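Local coordinates for protein pyridine synthase TbtD (Thermobispora bispora, PDB 5WA4) that catalyses formation of the central pyridine ring of the thiopeptide thiomuracin, probably by a formal [4+2] aza-cycloaddition on a leader-bearing peptide substrate, at residues 212-224 with 336-349. Numbering follows the deposited sequence.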
loop_
_atom_site.group_PDB
_atom_site.type_symbol
_atom_site.label_atom_id
_atom_site.label_comp_id
_atom_site.label_asym_id
_atom_site.label_seq_id
_atom_site.Cartn_x
_atom_site.Cartn_y
_atom_site.Cartn_z
ATOM N N TRP E 212 -12.161 -9.572 -28.042
ATOM C CA TRP E 212 -13.584 -9.315 -27.809
ATOM C C TRP E 212 -14.057 -8.075 -28.571
ATOM O O TRP E 212 -15.035 -8.154 -29.304
ATOM C CB TRP E 212 -13.865 -9.177 -26.303
ATOM C CG TRP E 212 -13.775 -10.506 -25.567
ATOM C CD1 TRP E 212 -13.609 -11.734 -26.133
ATOM C CD2 TRP E 212 -13.829 -10.726 -24.143
ATOM N NE1 TRP E 212 -13.562 -12.704 -25.161
ATOM C CE2 TRP E 212 -13.685 -12.118 -23.938
ATOM C CE3 TRP E 212 -13.989 -9.889 -23.036
ATOM C CZ2 TRP E 212 -13.704 -12.686 -22.663
ATOM C CZ3 TRP E 212 -14.000 -10.459 -21.765
ATOM C CH2 TRP E 212 -13.864 -11.842 -21.593
ATOM N N ARG E 213 -13.363 -6.945 -28.422
ATOM C CA ARG E 213 -13.714 -5.726 -29.176
ATOM C C ARG E 213 -13.700 -5.976 -30.693
ATOM O O ARG E 213 -14.434 -5.322 -31.427
ATOM C CB ARG E 213 -12.777 -4.547 -28.829
ATOM C CG ARG E 213 -12.454 -4.407 -27.337
ATOM C CD ARG E 213 -12.596 -3.005 -26.759
ATOM N NE ARG E 213 -11.346 -2.287 -26.466
ATOM C CZ ARG E 213 -11.201 -1.447 -25.430
ATOM N NH1 ARG E 213 -12.212 -1.257 -24.577
ATOM N NH2 ARG E 213 -10.049 -0.812 -25.215
ATOM N N ASP E 214 -12.887 -6.930 -31.155
ATOM C CA ASP E 214 -12.855 -7.327 -32.570
ATOM C C ASP E 214 -14.046 -8.218 -32.918
ATOM O O ASP E 214 -14.756 -7.965 -33.884
ATOM C CB ASP E 214 -11.556 -8.069 -32.919
ATOM C CG ASP E 214 -10.354 -7.139 -33.038
ATOM O OD1 ASP E 214 -10.463 -5.962 -32.636
ATOM O OD2 ASP E 214 -9.287 -7.590 -33.507
ATOM N N HIS E 215 -14.249 -9.274 -32.140
ATOM C CA HIS E 215 -15.388 -10.161 -32.330
ATOM C C HIS E 215 -16.700 -9.396 -32.294
ATOM O O HIS E 215 -17.675 -9.780 -32.935
ATOM C CB HIS E 215 -15.421 -11.247 -31.262
ATOM C CG HIS E 215 -16.679 -12.056 -31.279
ATOM N ND1 HIS E 215 -16.948 -12.988 -32.257
ATOM C CD2 HIS E 215 -17.760 -12.040 -30.465
ATOM C CE1 HIS E 215 -18.130 -13.533 -32.028
ATOM N NE2 HIS E 215 -18.645 -12.973 -30.949
ATOM N N TYR E 216 -16.738 -8.312 -31.535
ATOM C CA TYR E 216 -17.935 -7.502 -31.530
ATOM C C TYR E 216 -18.131 -6.829 -32.892
ATOM O O TYR E 216 -19.175 -6.993 -33.528
ATOM C CB TYR E 216 -17.894 -6.448 -30.423
ATOM C CG TYR E 216 -19.047 -5.488 -30.540
ATOM C CD1 TYR E 216 -20.346 -5.885 -30.231
ATOM C CD2 TYR E 216 -18.845 -4.201 -31.013
ATOM C CE1 TYR E 216 -21.408 -5.008 -30.357
ATOM C CE2 TYR E 216 -19.881 -3.328 -31.148
ATOM C CZ TYR E 216 -21.163 -3.729 -30.821
ATOM O OH TYR E 216 -22.183 -2.824 -30.973
ATOM N N ALA E 217 -17.124 -6.081 -33.340
ATOM C CA ALA E 217 -17.272 -5.244 -34.531
ATOM C C ALA E 217 -17.542 -6.053 -35.808
ATOM O O ALA E 217 -18.181 -5.544 -36.728
ATOM C CB ALA E 217 -16.047 -4.368 -34.706
ATOM N N ARG E 218 -17.080 -7.305 -35.860
ATOM C CA ARG E 218 -17.389 -8.192 -36.996
ATOM C C ARG E 218 -18.870 -8.482 -37.045
ATOM O O ARG E 218 -19.425 -8.798 -38.098
ATOM C CB ARG E 218 -16.626 -9.523 -36.931
ATOM C CG ARG E 218 -15.160 -9.390 -37.232
ATOM C CD ARG E 218 -14.348 -10.654 -36.989
ATOM N NE ARG E 218 -14.844 -11.480 -35.896
ATOM C CZ ARG E 218 -14.067 -12.251 -35.140
ATOM N NH1 ARG E 218 -12.752 -12.247 -35.326
ATOM N NH2 ARG E 218 -14.595 -12.991 -34.173
ATOM N N ASN E 219 -19.507 -8.361 -35.890
ATOM C CA ASN E 219 -20.912 -8.664 -35.772
ATOM C C ASN E 219 -21.760 -7.505 -35.275
ATOM O O ASN E 219 -22.879 -7.723 -34.816
ATOM C CB ASN E 219 -21.064 -9.858 -34.861
ATOM C CG ASN E 219 -20.294 -11.036 -35.364
ATOM O OD1 ASN E 219 -20.735 -11.715 -36.284
ATOM N ND2 ASN E 219 -19.126 -11.279 -34.788
ATOM N N ARG E 220 -21.248 -6.281 -35.406
ATOM C CA ARG E 220 -21.910 -5.115 -34.826
ATOM C C ARG E 220 -23.416 -5.104 -35.052
ATOM O O ARG E 220 -24.163 -5.013 -34.090
ATOM C CB ARG E 220 -21.310 -3.813 -35.352
ATOM C CG ARG E 220 -22.147 -2.598 -34.981
ATOM C CD ARG E 220 -21.284 -1.385 -34.668
ATOM N NE ARG E 220 -20.372 -1.023 -35.747
ATOM C CZ ARG E 220 -19.062 -1.263 -35.749
ATOM N NH1 ARG E 220 -18.485 -1.884 -34.724
ATOM N NH2 ARG E 220 -18.327 -0.880 -36.787
ATOM N N GLU E 221 -23.864 -5.254 -36.297
ATOM C CA GLU E 221 -25.289 -5.123 -36.614
ATOM C C GLU E 221 -26.184 -6.146 -35.903
ATOM O O GLU E 221 -27.315 -5.831 -35.527
ATOM C CB GLU E 221 -25.515 -5.223 -38.119
ATOM C CG GLU E 221 -26.947 -4.878 -38.512
ATOM C CD GLU E 221 -27.212 -5.036 -39.989
ATOM O OE1 GLU E 221 -26.323 -4.669 -40.786
ATOM O OE2 GLU E 221 -28.310 -5.519 -40.350
ATOM N N ALA E 222 -25.685 -7.363 -35.713
ATOM C CA ALA E 222 -26.464 -8.394 -35.033
ATOM C C ALA E 222 -26.635 -8.097 -33.532
ATOM O O ALA E 222 -27.721 -8.312 -32.974
ATOM C CB ALA E 222 -25.821 -9.754 -35.230
ATOM N N PHE E 223 -25.571 -7.608 -32.885
ATOM C CA PHE E 223 -25.612 -7.325 -31.451
ATOM C C PHE E 223 -26.450 -6.098 -31.127
ATOM O O PHE E 223 -27.266 -6.135 -30.214
ATOM C CB PHE E 223 -24.198 -7.136 -30.878
ATOM C CG PHE E 223 -23.502 -8.422 -30.556
ATOM C CD1 PHE E 223 -23.773 -9.089 -29.382
ATOM C CD2 PHE E 223 -22.589 -8.967 -31.432
ATOM C CE1 PHE E 223 -23.147 -10.279 -29.087
ATOM C CE2 PHE E 223 -21.963 -10.145 -31.137
ATOM C CZ PHE E 223 -22.246 -10.810 -29.964
ATOM N N THR E 224 -26.225 -5.006 -31.853
ATOM C CA THR E 224 -26.901 -3.754 -31.560
ATOM C C THR E 224 -28.397 -3.884 -31.721
ATOM O O THR E 224 -29.166 -3.323 -30.936
ATOM C CB THR E 224 -26.437 -2.623 -32.470
ATOM O OG1 THR E 224 -26.448 -3.080 -33.829
ATOM C CG2 THR E 224 -25.054 -2.151 -32.085
ATOM N N PHE E 336 -18.413 -13.182 -18.403
ATOM C CA PHE E 336 -17.667 -11.952 -18.668
ATOM C C PHE E 336 -17.683 -11.558 -20.144
ATOM O O PHE E 336 -17.777 -10.376 -20.472
ATOM C CB PHE E 336 -16.246 -12.072 -18.150
ATOM C CG PHE E 336 -16.191 -12.241 -16.662
ATOM C CD1 PHE E 336 -16.766 -11.282 -15.826
ATOM C CD2 PHE E 336 -15.619 -13.352 -16.090
ATOM C CE1 PHE E 336 -16.755 -11.429 -14.438
ATOM C CE2 PHE E 336 -15.601 -13.509 -14.696
ATOM C CZ PHE E 336 -16.169 -12.549 -13.872
ATOM N N LEU E 337 -17.651 -12.539 -21.041
ATOM C CA LEU E 337 -17.694 -12.235 -22.465
ATOM C C LEU E 337 -19.034 -11.647 -22.853
ATOM O O LEU E 337 -19.098 -10.625 -23.551
ATOM C CB LEU E 337 -17.426 -13.489 -23.290
ATOM C CG LEU E 337 -17.708 -13.407 -24.787
ATOM C CD1 LEU E 337 -16.722 -12.450 -25.429
ATOM C CD2 LEU E 337 -17.666 -14.803 -25.405
ATOM N N VAL E 338 -20.110 -12.291 -22.410
ATOM C CA VAL E 338 -21.457 -11.744 -22.619
ATOM C C VAL E 338 -21.642 -10.297 -22.068
ATOM O O VAL E 338 -22.173 -9.433 -22.775
ATOM C CB VAL E 338 -22.503 -12.677 -22.017
ATOM C CG1 VAL E 338 -23.815 -11.966 -21.839
ATOM C CG2 VAL E 338 -22.660 -13.896 -22.913
ATOM N N CYS E 339 -21.172 -10.013 -20.845
ATOM C CA CYS E 339 -21.252 -8.638 -20.327
ATOM C C CYS E 339 -20.425 -7.714 -21.189
ATOM O O CYS E 339 -20.810 -6.576 -21.440
ATOM C CB CYS E 339 -20.763 -8.508 -18.879
ATOM S SG CYS E 339 -21.622 -9.492 -17.627
ATOM N N HIS E 340 -19.265 -8.177 -21.622
ATOM C CA HIS E 340 -18.422 -7.292 -22.392
ATOM C C HIS E 340 -19.116 -6.942 -23.723
ATOM O O HIS E 340 -19.084 -5.785 -24.172
ATOM C CB HIS E 340 -17.060 -7.908 -22.631
ATOM C CG HIS E 340 -16.130 -7.012 -23.374
ATOM N ND1 HIS E 340 -15.256 -6.158 -22.739
ATOM C CD2 HIS E 340 -15.981 -6.789 -24.702
ATOM C CE1 HIS E 340 -14.584 -5.469 -23.643
ATOM N NE2 HIS E 340 -15.011 -5.828 -24.844
ATOM N N LEU E 341 -19.771 -7.929 -24.328
ATOM C CA LEU E 341 -20.495 -7.690 -25.574
ATOM C C LEU E 341 -21.743 -6.822 -25.353
ATOM O O LEU E 341 -22.110 -6.025 -26.219
ATOM C CB LEU E 341 -20.878 -9.021 -26.233
ATOM C CG LEU E 341 -19.687 -9.818 -26.788
ATOM C CD1 LEU E 341 -20.064 -11.240 -27.190
ATOM C CD2 LEU E 341 -19.075 -9.053 -27.953
ATOM N N ALA E 342 -22.402 -6.958 -24.204
ATOM C CA ALA E 342 -23.549 -6.092 -23.939
ATOM C C ALA E 342 -23.076 -4.665 -23.898
ATOM O O ALA E 342 -23.673 -3.803 -24.539
ATOM C CB ALA E 342 -24.237 -6.452 -22.667
ATOM N N ALA E 343 -21.979 -4.416 -23.194
ATOM C CA ALA E 343 -21.531 -3.035 -23.017
ATOM C C ALA E 343 -21.048 -2.404 -24.336
ATOM O O ALA E 343 -21.271 -1.216 -24.579
ATOM C CB ALA E 343 -20.440 -2.951 -21.939
ATOM N N ASP E 344 -20.395 -3.185 -25.184
ATOM C CA ASP E 344 -20.060 -2.706 -26.535
ATOM C C ASP E 344 -21.338 -2.324 -27.306
ATOM O O ASP E 344 -21.412 -1.250 -27.879
ATOM C CB ASP E 344 -19.254 -3.760 -27.338
ATOM C CG ASP E 344 -17.744 -3.692 -27.083
ATOM O OD1 ASP E 344 -17.255 -2.682 -26.527
ATOM O OD2 ASP E 344 -17.039 -4.659 -27.454
ATOM N N ALA E 345 -22.330 -3.212 -27.310
ATOM C CA ALA E 345 -23.601 -2.965 -27.981
ATOM C C ALA E 345 -24.306 -1.714 -27.441
ATOM O O ALA E 345 -24.727 -0.847 -28.213
ATOM C CB ALA E 345 -24.494 -4.160 -27.844
ATOM N N ALA E 346 -24.426 -1.621 -26.114
ATOM C CA ALA E 346 -25.036 -0.456 -25.483
ATOM C C ALA E 346 -24.317 0.820 -25.868
ATOM O O ALA E 346 -24.948 1.808 -26.183
ATOM C CB ALA E 346 -25.048 -0.608 -23.982
ATOM N N ALA E 347 -22.995 0.797 -25.853
ATOM C CA ALA E 347 -22.222 1.996 -26.160
ATOM C C ALA E 347 -22.542 2.495 -27.569
ATOM O O ALA E 347 -22.562 3.710 -27.831
ATOM C CB ALA E 347 -20.723 1.722 -26.012
ATOM N N ASP E 348 -22.813 1.559 -28.474
ATOM C CA ASP E 348 -23.128 1.951 -29.836
ATOM C C ASP E 348 -24.502 2.581 -29.897
ATOM O O ASP E 348 -24.641 3.732 -30.304
ATOM C CB ASP E 348 -23.045 0.755 -30.776
ATOM C CG ASP E 348 -21.733 0.715 -31.528
ATOM O OD1 ASP E 348 -21.223 1.814 -31.861
ATOM O OD2 ASP E 348 -21.200 -0.402 -31.752
ATOM N N VAL E 349 -25.502 1.824 -29.454
ATOM C CA VAL E 349 -26.899 2.220 -29.579
ATOM C C VAL E 349 -27.194 3.540 -28.908
ATOM O O VAL E 349 -27.884 4.373 -29.482
ATOM C CB VAL E 349 -27.842 1.175 -28.987
ATOM C CG1 VAL E 349 -29.280 1.652 -29.119
ATOM C CG2 VAL E 349 -27.631 -0.178 -29.672
#
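Tyr216 and Leu341 interlock as reciprocal knobs-into-holes where two consecutive helices, 205-218 and 220-235, joined by a sharp turn at Asn219, lie across the C-terminal helix 332-352 in the helical part of this protein of the lantibiotic dehydratase C-terminal family. The segment axes cross at -55° before the turn and at -91° after it, so both arms of the bend lie against helix 332-352. Leu341 enters the hollow between the arms: CD2 lies 3.8 Å from Tyr216 CB, while CD1 approaches Phe223 CZ at 3.6 Å and the edge of the His215 ring. Farther toward the start of helix 332-352, Trp212 lies across Leu337 and His340, with Leu337 CD1 over one face of the indole and Trp212 CE3 over a face of the imidazole. At the other end, Thr224 CG2 packs against Asp348 CB, 3.8 Å away. The bend also faces the bound leader peptide, whose backbone approaches His215 and Arg218 and an apolar side chain of which packs on Phe223. The carboxylates of helix 332-352 have further partners: Asp344 bridges to Arg192 of helix 184-201, and Asp348 OD1 to Arg220 of the second subunit, carrying this buried contact into the interface with that subunit. A chi1 of 172° turns the Tyr216 ring away from its own backbone N, and the ring runs along helix 332-352; Asp344 CB sits almost squarely over it, 3.6 Å from Tyr216 CG, and Arg220 CA lies over the opposite face. At the rim of that ring, Tyr216 OH donates a 2.7 Å hydrogen bond to the anti lone pair of Asp348 OD2.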